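Local coordinates for UPF0141 protein yjdB (PDB 4TN0) that probably transfers phosphoethanolamine to cell-surface acceptors in the periplasm, using a zinc site in an alkaline phosphatase-like domain, and is required for polymyxin resistance and motility, at residues 18-29 with 218-229; 3-11 with 288-296. All coordinates share one frame; numbering follows the deposited sequence.

Contact 1: residues 18-29 with 218-229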
loop_
_atom_site.group_PDB
_atom_site.type_symbol
_atom_site.label_atom_id
_atom_site.label_comp_id
_atom_site.label_asym_id
_atom_site.label_seq_id
_atom_site.Cartn_x
_atom_site.Cartn_y
_atom_site.Cartn_z
ATOM N N LYS A 18 14.924 -7.113 12.164
ATOM C CA LYS A 18 14.127 -6.259 11.264
ATOM C C LYS A 18 12.647 -6.674 11.112
ATOM O O LYS A 18 12.307 -7.867 11.086
ATOM C CB LYS A 18 14.774 -6.214 9.869
ATOM C CG LYS A 18 16.039 -5.384 9.746
ATOM C CD LYS A 18 16.615 -5.513 8.344
ATOM C CE LYS A 18 17.662 -4.452 8.067
ATOM N NZ LYS A 18 17.054 -3.156 7.621
ATOM N N LEU A 19 11.772 -5.674 11.012
ATOM C CA LEU A 19 10.346 -5.906 10.749
ATOM C C LEU A 19 9.743 -4.873 9.805
ATOM O O LEU A 19 9.595 -3.709 10.180
ATOM C CB LEU A 19 9.552 -5.908 12.059
ATOM C CG LEU A 19 8.027 -5.969 11.925
ATOM C CD1 LEU A 19 7.592 -7.173 11.105
ATOM C CD2 LEU A 19 7.350 -5.967 13.295
ATOM N N LEU A 20 9.342 -5.307 8.612
ATOM C CA LEU A 20 8.650 -4.406 7.687
ATOM C C LEU A 20 7.173 -4.814 7.570
ATOM O O LEU A 20 6.850 -5.975 7.305
ATOM C CB LEU A 20 9.324 -4.385 6.302
ATOM C CG LEU A 20 8.667 -3.471 5.256
ATOM C CD1 LEU A 20 8.659 -2.044 5.765
ATOM C CD2 LEU A 20 9.345 -3.536 3.886
ATOM N N VAL A 21 6.290 -3.854 7.823
ATOM C CA VAL A 21 4.859 -4.046 7.591
ATOM C C VAL A 21 4.493 -3.285 6.322
ATOM O O VAL A 21 4.599 -2.053 6.267
ATOM C CB VAL A 21 3.980 -3.564 8.789
ATOM C CG1 VAL A 21 2.510 -3.576 8.411
ATOM C CG2 VAL A 21 4.207 -4.424 10.048
ATOM N N LEU A 22 4.130 -4.040 5.287
ATOM C CA LEU A 22 3.742 -3.471 3.993
ATOM C C LEU A 22 2.227 -3.454 3.896
ATOM O O LEU A 22 1.585 -4.505 3.886
ATOM C CB LEU A 22 4.319 -4.289 2.842
ATOM C CG LEU A 22 3.994 -3.858 1.420
ATOM C CD1 LEU A 22 4.598 -2.495 1.117
ATOM C CD2 LEU A 22 4.507 -4.896 0.447
ATOM N N VAL A 23 1.631 -2.282 3.830
ATOM C CA VAL A 23 0.185 -2.270 3.712
ATOM C C VAL A 23 -0.241 -1.909 2.290
ATOM O O VAL A 23 -0.014 -0.787 1.830
ATOM C CB VAL A 23 -0.465 -1.307 4.718
ATOM C CG1 VAL A 23 -1.976 -1.352 4.564
ATOM C CG2 VAL A 23 -0.098 -1.724 6.127
ATOM N N VAL A 24 -0.832 -2.888 1.598
ATOM C CA VAL A 24 -1.400 -2.681 0.264
ATOM C C VAL A 24 -2.856 -2.215 0.362
ATOM O O VAL A 24 -3.766 -2.971 0.728
ATOM C CB VAL A 24 -1.334 -3.959 -0.595
ATOM C CG1 VAL A 24 -2.016 -3.746 -1.955
ATOM C CG2 VAL A 24 0.107 -4.432 -0.745
ATOM N N GLY A 25 -3.062 -0.953 0.025
ATOM C CA GLY A 25 -4.382 -0.364 0.099
ATOM C C GLY A 25 -5.299 -0.684 -1.069
ATOM O O GLY A 25 -5.071 -1.611 -1.864
ATOM N N GLU A 26 -6.383 0.066 -1.144
ATOM C CA GLU A 26 -7.403 -0.236 -2.124
ATOM C C GLU A 26 -8.198 1.032 -2.426
ATOM O O GLU A 26 -8.815 1.608 -1.520
ATOM C CB GLU A 26 -8.318 -1.366 -1.623
ATOM C CG GLU A 26 -9.523 -1.631 -2.526
ATOM C CD GLU A 26 -9.102 -2.168 -3.875
ATOM O OE1 GLU A 26 -8.925 -3.402 -4.014
ATOM O OE2 GLU A 26 -8.898 -1.339 -4.789
ATOM N N THR A 27 -8.124 1.478 -3.685
ATOM C CA THR A 27 -8.989 2.519 -4.248
ATOM C C THR A 27 -8.709 3.937 -3.679
ATOM O O THR A 27 -9.266 4.953 -4.136
ATOM C CB THR A 27 -10.495 2.087 -4.053
ATOM O OG1 THR A 27 -10.723 0.837 -4.737
ATOM C CG2 THR A 27 -11.473 3.117 -4.555
ATOM N N ALA A 28 -7.818 4.021 -2.698
ATOM C CA ALA A 28 -7.467 5.332 -2.147
ATOM C C ALA A 28 -6.683 6.184 -3.161
ATOM O O ALA A 28 -5.729 5.709 -3.794
ATOM C CB ALA A 28 -6.671 5.175 -0.865
ATOM N N ARG A 29 -7.075 7.453 -3.270
ATOM C CA ARG A 29 -6.478 8.357 -4.213
ATOM C C ARG A 29 -5.824 9.471 -3.426
ATOM O O ARG A 29 -6.341 9.881 -2.390
ATOM C CB ARG A 29 -7.526 8.921 -5.183
ATOM C CG ARG A 29 -8.377 10.072 -4.650
ATOM C CD ARG A 29 -9.575 10.350 -5.563
ATOM N NE ARG A 29 -10.192 11.638 -5.258
ATOM C CZ ARG A 29 -11.191 12.184 -5.952
ATOM N NH1 ARG A 29 -11.706 11.553 -6.996
ATOM N NH2 ARG A 29 -11.671 13.367 -5.606
ATOM N N GLU A 218 14.017 -3.315 14.526
ATOM C CA GLU A 218 13.933 -2.122 13.705
ATOM C C GLU A 218 12.676 -2.275 12.836
ATOM O O GLU A 218 12.582 -3.191 12.001
ATOM C CB GLU A 218 15.185 -1.957 12.836
ATOM C CG GLU A 218 14.915 -1.353 11.460
ATOM C CD GLU A 218 16.138 -1.350 10.562
ATOM O OE1 GLU A 218 15.971 -1.324 9.315
ATOM O OE2 GLU A 218 17.269 -1.362 11.104
ATOM N N SER A 219 11.705 -1.390 13.047
ATOM C CA SER A 219 10.387 -1.572 12.446
ATOM C C SER A 219 10.062 -0.469 11.453
ATOM O O SER A 219 10.340 0.714 11.683
ATOM C CB SER A 219 9.308 -1.624 13.528
ATOM O OG SER A 219 9.488 -2.750 14.374
ATOM N N SER A 220 9.466 -0.872 10.340
ATOM C CA SER A 220 8.988 0.086 9.360
ATOM C C SER A 220 7.579 -0.246 8.878
ATOM O O SER A 220 7.199 -1.424 8.774
ATOM C CB SER A 220 9.944 0.148 8.178
ATOM O OG SER A 220 11.230 0.545 8.611
ATOM N N LEU A 221 6.804 0.806 8.616
ATOM C CA LEU A 221 5.529 0.689 7.921
ATOM C C LEU A 221 5.603 1.362 6.550
ATOM O O LEU A 221 5.999 2.535 6.433
ATOM C CB LEU A 221 4.398 1.298 8.746
ATOM C CG LEU A 221 3.081 1.534 7.994
ATOM C CD1 LEU A 221 2.470 0.221 7.547
ATOM C CD2 LEU A 221 2.098 2.302 8.874
ATOM N N PHE A 222 5.242 0.613 5.509
ATOM C CA PHE A 222 5.064 1.212 4.195
ATOM C C PHE A 222 3.666 0.906 3.687
ATOM O O PHE A 222 3.256 -0.268 3.619
ATOM C CB PHE A 222 6.115 0.732 3.184
ATOM C CG PHE A 222 6.098 1.519 1.901
ATOM C CD1 PHE A 222 6.242 2.893 1.924
ATOM C CD2 PHE A 222 5.909 0.892 0.685
ATOM C CE1 PHE A 222 6.195 3.631 0.757
ATOM C CE2 PHE A 222 5.877 1.609 -0.471
ATOM C CZ PHE A 222 6.021 2.989 -0.443
ATOM N N TYR A 223 2.930 1.981 3.389
ATOM C CA TYR A 223 1.557 1.903 2.886
ATOM C C TYR A 223 1.425 2.568 1.519
ATOM O O TYR A 223 1.864 3.710 1.336
ATOM C CB TYR A 223 0.582 2.560 3.873
ATOM C CG TYR A 223 -0.751 2.999 3.268
ATOM C CD1 TYR A 223 -0.986 4.334 2.960
ATOM C CD2 TYR A 223 -1.776 2.082 3.021
ATOM C CE1 TYR A 223 -2.187 4.748 2.420
ATOM C CE2 TYR A 223 -2.996 2.500 2.459
ATOM C CZ TYR A 223 -3.187 3.837 2.172
ATOM O OH TYR A 223 -4.367 4.286 1.621
ATOM N N LEU A 224 0.813 1.864 0.571
ATOM C CA LEU A 224 0.443 2.485 -0.709
ATOM C C LEU A 224 -0.847 1.881 -1.255
ATOM O O LEU A 224 -1.195 0.734 -0.964
ATOM C CB LEU A 224 1.550 2.349 -1.766
ATOM C CG LEU A 224 1.900 0.986 -2.364
ATOM C CD1 LEU A 224 2.897 1.189 -3.501
ATOM C CD2 LEU A 224 2.454 0.005 -1.333
ATOM N N SER A 225 -1.551 2.653 -2.069
ATOM C CA SER A 225 -2.787 2.169 -2.647
ATOM C C SER A 225 -2.493 1.458 -3.955
ATOM O O SER A 225 -1.445 1.700 -4.557
ATOM C CB SER A 225 -3.765 3.320 -2.870
ATOM O OG SER A 225 -5.031 2.797 -3.221
ATOM N N ASP A 226 -3.394 0.574 -4.381
ATOM C CA ASP A 226 -3.263 -0.059 -5.690
ATOM C C ASP A 226 -3.582 0.918 -6.838
ATOM O O ASP A 226 -2.961 0.829 -7.892
ATOM C CB ASP A 226 -4.137 -1.321 -5.807
ATOM C CG ASP A 226 -5.630 -1.054 -5.580
ATOM O OD1 ASP A 226 -5.983 0.039 -5.089
ATOM O OD2 ASP A 226 -6.449 -1.959 -5.862
ATOM N N HIS A 227 -4.523 1.839 -6.632
ATOM C CA HIS A 227 -4.906 2.854 -7.644
ATOM C C HIS A 227 -5.867 3.894 -7.035
ATOM O O HIS A 227 -6.252 3.804 -5.863
ATOM C CB HIS A 227 -5.576 2.217 -8.847
ATOM C CG HIS A 227 -6.733 1.350 -8.475
ATOM N ND1 HIS A 227 -7.935 1.871 -8.044
ATOM C CD2 HIS A 227 -6.867 0.000 -8.431
ATOM C CE1 HIS A 227 -8.759 0.878 -7.749
ATOM N NE2 HIS A 227 -8.138 -0.265 -7.982
ATOM N N GLY A 228 -6.239 4.891 -7.822
ATOM C CA GLY A 228 -7.135 5.918 -7.337
ATOM C C GLY A 228 -8.580 5.560 -7.590
ATOM O O GLY A 228 -8.940 4.392 -7.654
ATOM N N GLU A 229 -9.417 6.577 -7.710
ATOM C CA GLU A 229 -10.861 6.397 -7.887
ATOM C C GLU A 229 -11.479 7.678 -8.418
ATOM O O GLU A 229 -11.065 8.769 -8.031
ATOM C CB GLU A 229 -11.540 6.018 -6.572
ATOM C CG GLU A 229 -13.029 5.677 -6.691
ATOM C CD GLU A 229 -13.273 4.232 -7.096
ATOM O OE1 GLU A 229 -12.412 3.632 -7.813
ATOM O OE2 GLU A 229 -14.343 3.705 -6.695
#
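Strands 18-24 and 218-224 run parallel, their axes 4.6 Å apart at closest, and seven backbone hydrogen bonds from Leu19 N to Gly25 N lace them in register. Branched aliphatic residues suit this buried centre: Val23 CG2 meets Leu221 CD1 at 3.5 Å, while Val23 CG1 rests against Tyr223 CD2. On the other face Leu22 CD1 lies 3.7 Å from Phe222 CD2, at the edge of the ring. At the N-terminal ends of the strands Lys18 bends at its last torsion to bring NZ 2.7 Å from OE1 of the less well-ordered Glu218, a salt bridge met from above the carboxylate plane. These are neighbouring central strands of the alkaline phosphatase-like sheet, and the loops at their C-terminal ends supply three zinc ligands, with phosphorylated Thr65 completing the site. There Glu26 OE2, Asp226 OD2 and His227 NE2 bind zinc, which accounts for the 2.7 Å between Glu26 OE2 and Asp226 OD2; the two carboxylate planes are turned 73° apart. Second-shell bonds orient the ligands: Thr27 N reaches the syn lone pair of Asp226 OD1 at 2.9 Å, Thr27 OG1 donates to Glu26 OE2, and His227 ND1 gives its proton, in the ring plane, to Gly228 O at 2.7 Å.

Contact 2: residues 3-11 with 288-296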
loop_
_atom_site.group_PDB
_atom_site.type_symbol
_atom_site.label_atom_id
_atom_site.label_comp_id
_atom_site.label_asym_id
_atom_site.label_seq_id
_atom_site.Cartn_x
_atom_site.Cartn_y
_atom_site.Cartn_z
ATOM N N LYS A 3 8.459 -19.040 -14.661
ATOM C CA LYS A 3 9.813 -18.511 -14.683
ATOM C C LYS A 3 10.252 -18.057 -13.294
ATOM O O LYS A 3 9.478 -17.452 -12.564
ATOM C CB LYS A 3 9.885 -17.347 -15.673
ATOM C CG LYS A 3 11.224 -16.658 -15.815
ATOM C CD LYS A 3 11.142 -15.628 -16.953
ATOM C CE LYS A 3 12.518 -15.271 -17.485
ATOM N NZ LYS A 3 12.436 -14.473 -18.731
ATOM N N THR A 4 11.494 -18.369 -12.929
ATOM C CA THR A 4 12.069 -17.890 -11.678
ATOM C C THR A 4 12.861 -16.636 -11.990
ATOM O O THR A 4 13.316 -16.454 -13.124
ATOM C CB THR A 4 12.999 -18.941 -11.002
ATOM O OG1 THR A 4 14.077 -19.287 -11.885
ATOM C CG2 THR A 4 12.229 -20.193 -10.630
ATOM N N ILE A 5 13.015 -15.753 -11.013
ATOM C CA ILE A 5 13.778 -14.538 -11.259
ATOM C C ILE A 5 14.779 -14.317 -10.154
ATOM O O ILE A 5 14.677 -14.939 -9.095
ATOM C CB ILE A 5 12.885 -13.282 -11.377
ATOM C CG1 ILE A 5 12.212 -12.972 -10.037
ATOM C CG2 ILE A 5 11.861 -13.430 -12.496
ATOM C CD1 ILE A 5 11.715 -11.534 -9.959
ATOM N N ALA A 6 15.710 -13.394 -10.391
ATOM C CA ALA A 6 16.763 -13.096 -9.431
ATOM C C ALA A 6 17.392 -14.391 -8.907
ATOM O O ALA A 6 17.447 -14.632 -7.698
ATOM C CB ALA A 6 16.203 -12.267 -8.279
ATOM N N ASN A 7 17.882 -15.213 -9.827
ATOM C CA ASN A 7 18.390 -16.531 -9.475
ATOM C C ASN A 7 19.703 -16.458 -8.668
ATOM O O ASN A 7 20.105 -17.426 -8.039
ATOM C CB ASN A 7 18.586 -17.380 -10.739
ATOM C CG ASN A 7 17.288 -17.617 -11.502
ATOM O OD1 ASN A 7 16.275 -18.014 -10.923
ATOM N ND2 ASN A 7 17.329 -17.422 -12.814
ATOM N N ASP A 8 20.362 -15.303 -8.720
ATOM C CA ASP A 8 21.606 -15.051 -8.004
ATOM C C ASP A 8 21.422 -14.382 -6.638
ATOM O O ASP A 8 22.356 -13.754 -6.139
ATOM C CB ASP A 8 22.502 -14.142 -8.844
ATOM C CG ASP A 8 21.855 -12.791 -9.099
ATOM O OD1 ASP A 8 20.609 -12.741 -9.075
ATOM O OD2 ASP A 8 22.562 -11.780 -9.309
ATOM N N ALA A 9 20.255 -14.493 -6.017
ATOM C CA ALA A 9 20.003 -13.657 -4.839
ATOM C C ALA A 9 20.354 -14.339 -3.509
ATOM O O ALA A 9 20.247 -15.560 -3.373
ATOM C CB ALA A 9 18.537 -13.201 -4.827
ATOM N N TYR A 10 20.769 -13.543 -2.526
ATOM C CA TYR A 10 21.143 -14.091 -1.221
ATOM C C TYR A 10 21.251 -13.003 -0.145
ATOM O O TYR A 10 21.360 -11.805 -0.451
ATOM C CB TYR A 10 22.479 -14.857 -1.308
ATOM C CG TYR A 10 23.662 -13.984 -1.709
ATOM C CD1 TYR A 10 24.393 -13.282 -0.747
ATOM C CD2 TYR A 10 24.068 -13.886 -3.038
ATOM C CE1 TYR A 10 25.470 -12.477 -1.100
ATOM C CE2 TYR A 10 25.155 -13.086 -3.405
ATOM C CZ TYR A 10 25.855 -12.383 -2.427
ATOM O OH TYR A 10 26.930 -11.577 -2.769
ATOM N N ARG A 11 21.172 -13.433 1.113
ATOM C CA ARG A 11 21.502 -12.587 2.264
ATOM C C ARG A 11 22.555 -13.242 3.180
ATOM O O ARG A 11 23.416 -12.561 3.748
ATOM C CB ARG A 11 20.220 -12.240 3.030
ATOM C CG ARG A 11 19.271 -11.358 2.214
ATOM C CD ARG A 11 17.873 -11.165 2.836
ATOM N NE ARG A 11 17.844 -11.064 4.287
ATOM C CZ ARG A 11 17.550 -12.093 5.073
ATOM N NH1 ARG A 11 17.284 -13.273 4.525
ATOM N NH2 ARG A 11 17.534 -11.952 6.388
ATOM N N TYR A 288 15.382 -3.531 1.381
ATOM C CA TYR A 288 15.069 -3.407 2.793
ATOM C C TYR A 288 15.656 -4.560 3.575
ATOM O O TYR A 288 16.073 -4.384 4.723
ATOM C CB TYR A 288 13.559 -3.345 3.035
ATOM C CG TYR A 288 13.232 -2.914 4.442
ATOM C CD1 TYR A 288 13.100 -3.848 5.465
ATOM C CD2 TYR A 288 13.082 -1.567 4.754
ATOM C CE1 TYR A 288 12.818 -3.454 6.758
ATOM C CE2 TYR A 288 12.802 -1.164 6.042
ATOM C CZ TYR A 288 12.672 -2.114 7.040
ATOM O OH TYR A 288 12.391 -1.716 8.324
ATOM N N PHE A 289 15.686 -5.742 2.969
ATOM C CA PHE A 289 16.235 -6.899 3.664
ATOM C C PHE A 289 17.640 -7.210 3.146
ATOM O O PHE A 289 18.161 -8.300 3.367
ATOM C CB PHE A 289 15.302 -8.098 3.510
ATOM C CG PHE A 289 13.990 -7.896 4.185
ATOM C CD1 PHE A 289 13.803 -8.290 5.498
ATOM C CD2 PHE A 289 12.949 -7.260 3.526
ATOM C CE1 PHE A 289 12.595 -8.081 6.133
ATOM C CE2 PHE A 289 11.743 -7.052 4.158
ATOM C CZ PHE A 289 11.566 -7.459 5.461
ATOM N N ASN A 290 18.261 -6.202 2.528
ATOM C CA ASN A 290 19.624 -6.287 1.997
ATOM C C ASN A 290 19.860 -7.465 1.055
ATOM O O ASN A 290 20.889 -8.136 1.151
ATOM C CB ASN A 290 20.637 -6.363 3.150
ATOM C CG ASN A 290 20.568 -5.159 4.069
ATOM O OD1 ASN A 290 20.183 -5.273 5.241
ATOM N ND2 ASN A 290 20.909 -3.991 3.534
ATOM N N VAL A 291 18.909 -7.736 0.164
ATOM C CA VAL A 291 19.077 -8.850 -0.768
ATOM C C VAL A 291 20.116 -8.488 -1.829
ATOM O O VAL A 291 19.990 -7.471 -2.521
ATOM C CB VAL A 291 17.744 -9.252 -1.454
ATOM C CG1 VAL A 291 17.993 -10.294 -2.533
ATOM C CG2 VAL A 291 16.767 -9.811 -0.430
ATOM N N LYS A 292 21.145 -9.323 -1.952
ATOM C CA LYS A 292 22.196 -9.056 -2.921
ATOM C C LYS A 292 21.848 -9.778 -4.217
ATOM O O LYS A 292 21.675 -10.992 -4.232
ATOM C CB LYS A 292 23.570 -9.499 -2.385
ATOM C CG LYS A 292 24.059 -8.715 -1.158
ATOM C CD LYS A 292 24.275 -7.228 -1.486
ATOM C CE LYS A 292 24.703 -6.382 -0.271
ATOM N NZ LYS A 292 26.066 -6.685 0.269
ATOM N N THR A 293 21.720 -9.007 -5.292
ATOM C CA THR A 293 21.332 -9.541 -6.592
ATOM C C THR A 293 21.496 -8.460 -7.644
ATOM O O THR A 293 21.463 -7.270 -7.330
ATOM C CB THR A 293 19.857 -10.067 -6.610
ATOM O OG1 THR A 293 19.492 -10.443 -7.945
ATOM C CG2 THR A 293 18.876 -8.999 -6.104
ATOM N N SER A 294 21.694 -8.874 -8.889
ATOM C CA SER A 294 21.905 -7.931 -9.985
ATOM C C SER A 294 20.612 -7.235 -10.422
ATOM O O SER A 294 20.656 -6.167 -11.046
ATOM C CB SER A 294 22.540 -8.637 -11.177
ATOM O OG SER A 294 21.695 -9.663 -11.653
ATOM N N VAL A 295 19.461 -7.819 -10.098
ATOM C CA VAL A 295 18.198 -7.208 -10.512
ATOM C C VAL A 295 17.812 -6.081 -9.559
ATOM O O VAL A 295 16.887 -5.304 -9.844
ATOM C CB VAL A 295 17.056 -8.221 -10.588
ATOM C CG1 VAL A 295 17.404 -9.342 -11.547
ATOM C CG2 VAL A 295 16.717 -8.747 -9.207
ATOM N N TYR A 296 18.522 -5.991 -8.436
ATOM C CA TYR A 296 18.340 -4.879 -7.519
ATOM C C TYR A 296 18.861 -3.578 -8.142
ATOM O O TYR A 296 20.027 -3.481 -8.546
ATOM C CB TYR A 296 19.041 -5.165 -6.190
ATOM C CG TYR A 296 19.102 -3.967 -5.273
ATOM C CD1 TYR A 296 17.971 -3.544 -4.575
ATOM C CD2 TYR A 296 20.289 -3.267 -5.087
ATOM C CE1 TYR A 296 18.017 -2.451 -3.733
ATOM C CE2 TYR A 296 20.346 -2.169 -4.244
ATOM C CZ TYR A 296 19.206 -1.765 -3.572
ATOM O OH TYR A 296 19.261 -0.674 -2.733
#
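Tyr10 and Lys292 form a single antiparallel bridge, a hydrogen-bonded pair that joins the N-terminal segment to the loop leaving helix 281-288. That helix ends in a Schellman motif with Asn290, at positive phi, as its C' residue, and the chain then turns to run beside residues 9-11. Lys292 N donates to Tyr10 O at 2.9 Å, and Tyr10 N returns a longer bond to Lys292 O. A chi1 of 63° sets Tyr10 CG between its own backbone N and carbonyl carbon, and the ring folds back over Lys292, whose CB makes a CH-pi contact with one face, 3.9 Å from the centroid. A lysine suits this exposed place because its aliphatic root can pack while the rest of the chain, bent at chi2 and chi4, leads the amine away.

A type I turn from Ala6 to Ala9 presents Asp8, whose short side chain brings both carboxylate oxygens to residues 293-294: OD1 accepts from Thr293 OG1 at 2.8 Å, and OD2 accepts from Ser294 N at 3.1 Å and, weakly, from Ser294 OG. Small residues let the chains close up beside it, Ala6 CB on Val295 CG2 and Ala9 CB on Val291 CG1, each 3.7 Å apart. Arg11 runs out extended at chi2 (171°), which lays its CD 3.7 Å from Val291 CG2.

From the N terminus, residues 3-11 run along the outside of the domain before strand 18-24 enters the centre of the sheet. Contact 1 closes a loop of 188 residues when strand 218-224 pairs with it; contact 2 closes the larger one, after helix 281-288, so contact 1 is nested inside it. The first joins central strands and the zinc site, whereas the second fastens the N-terminal segment to the loop after that helix at the periphery, their centres about 22 Å apart. The two meet at Tyr288, where its OH lies 2.6 Å from Ser220 OG, a probable hydrogen bond, and its ring packs on Leu20.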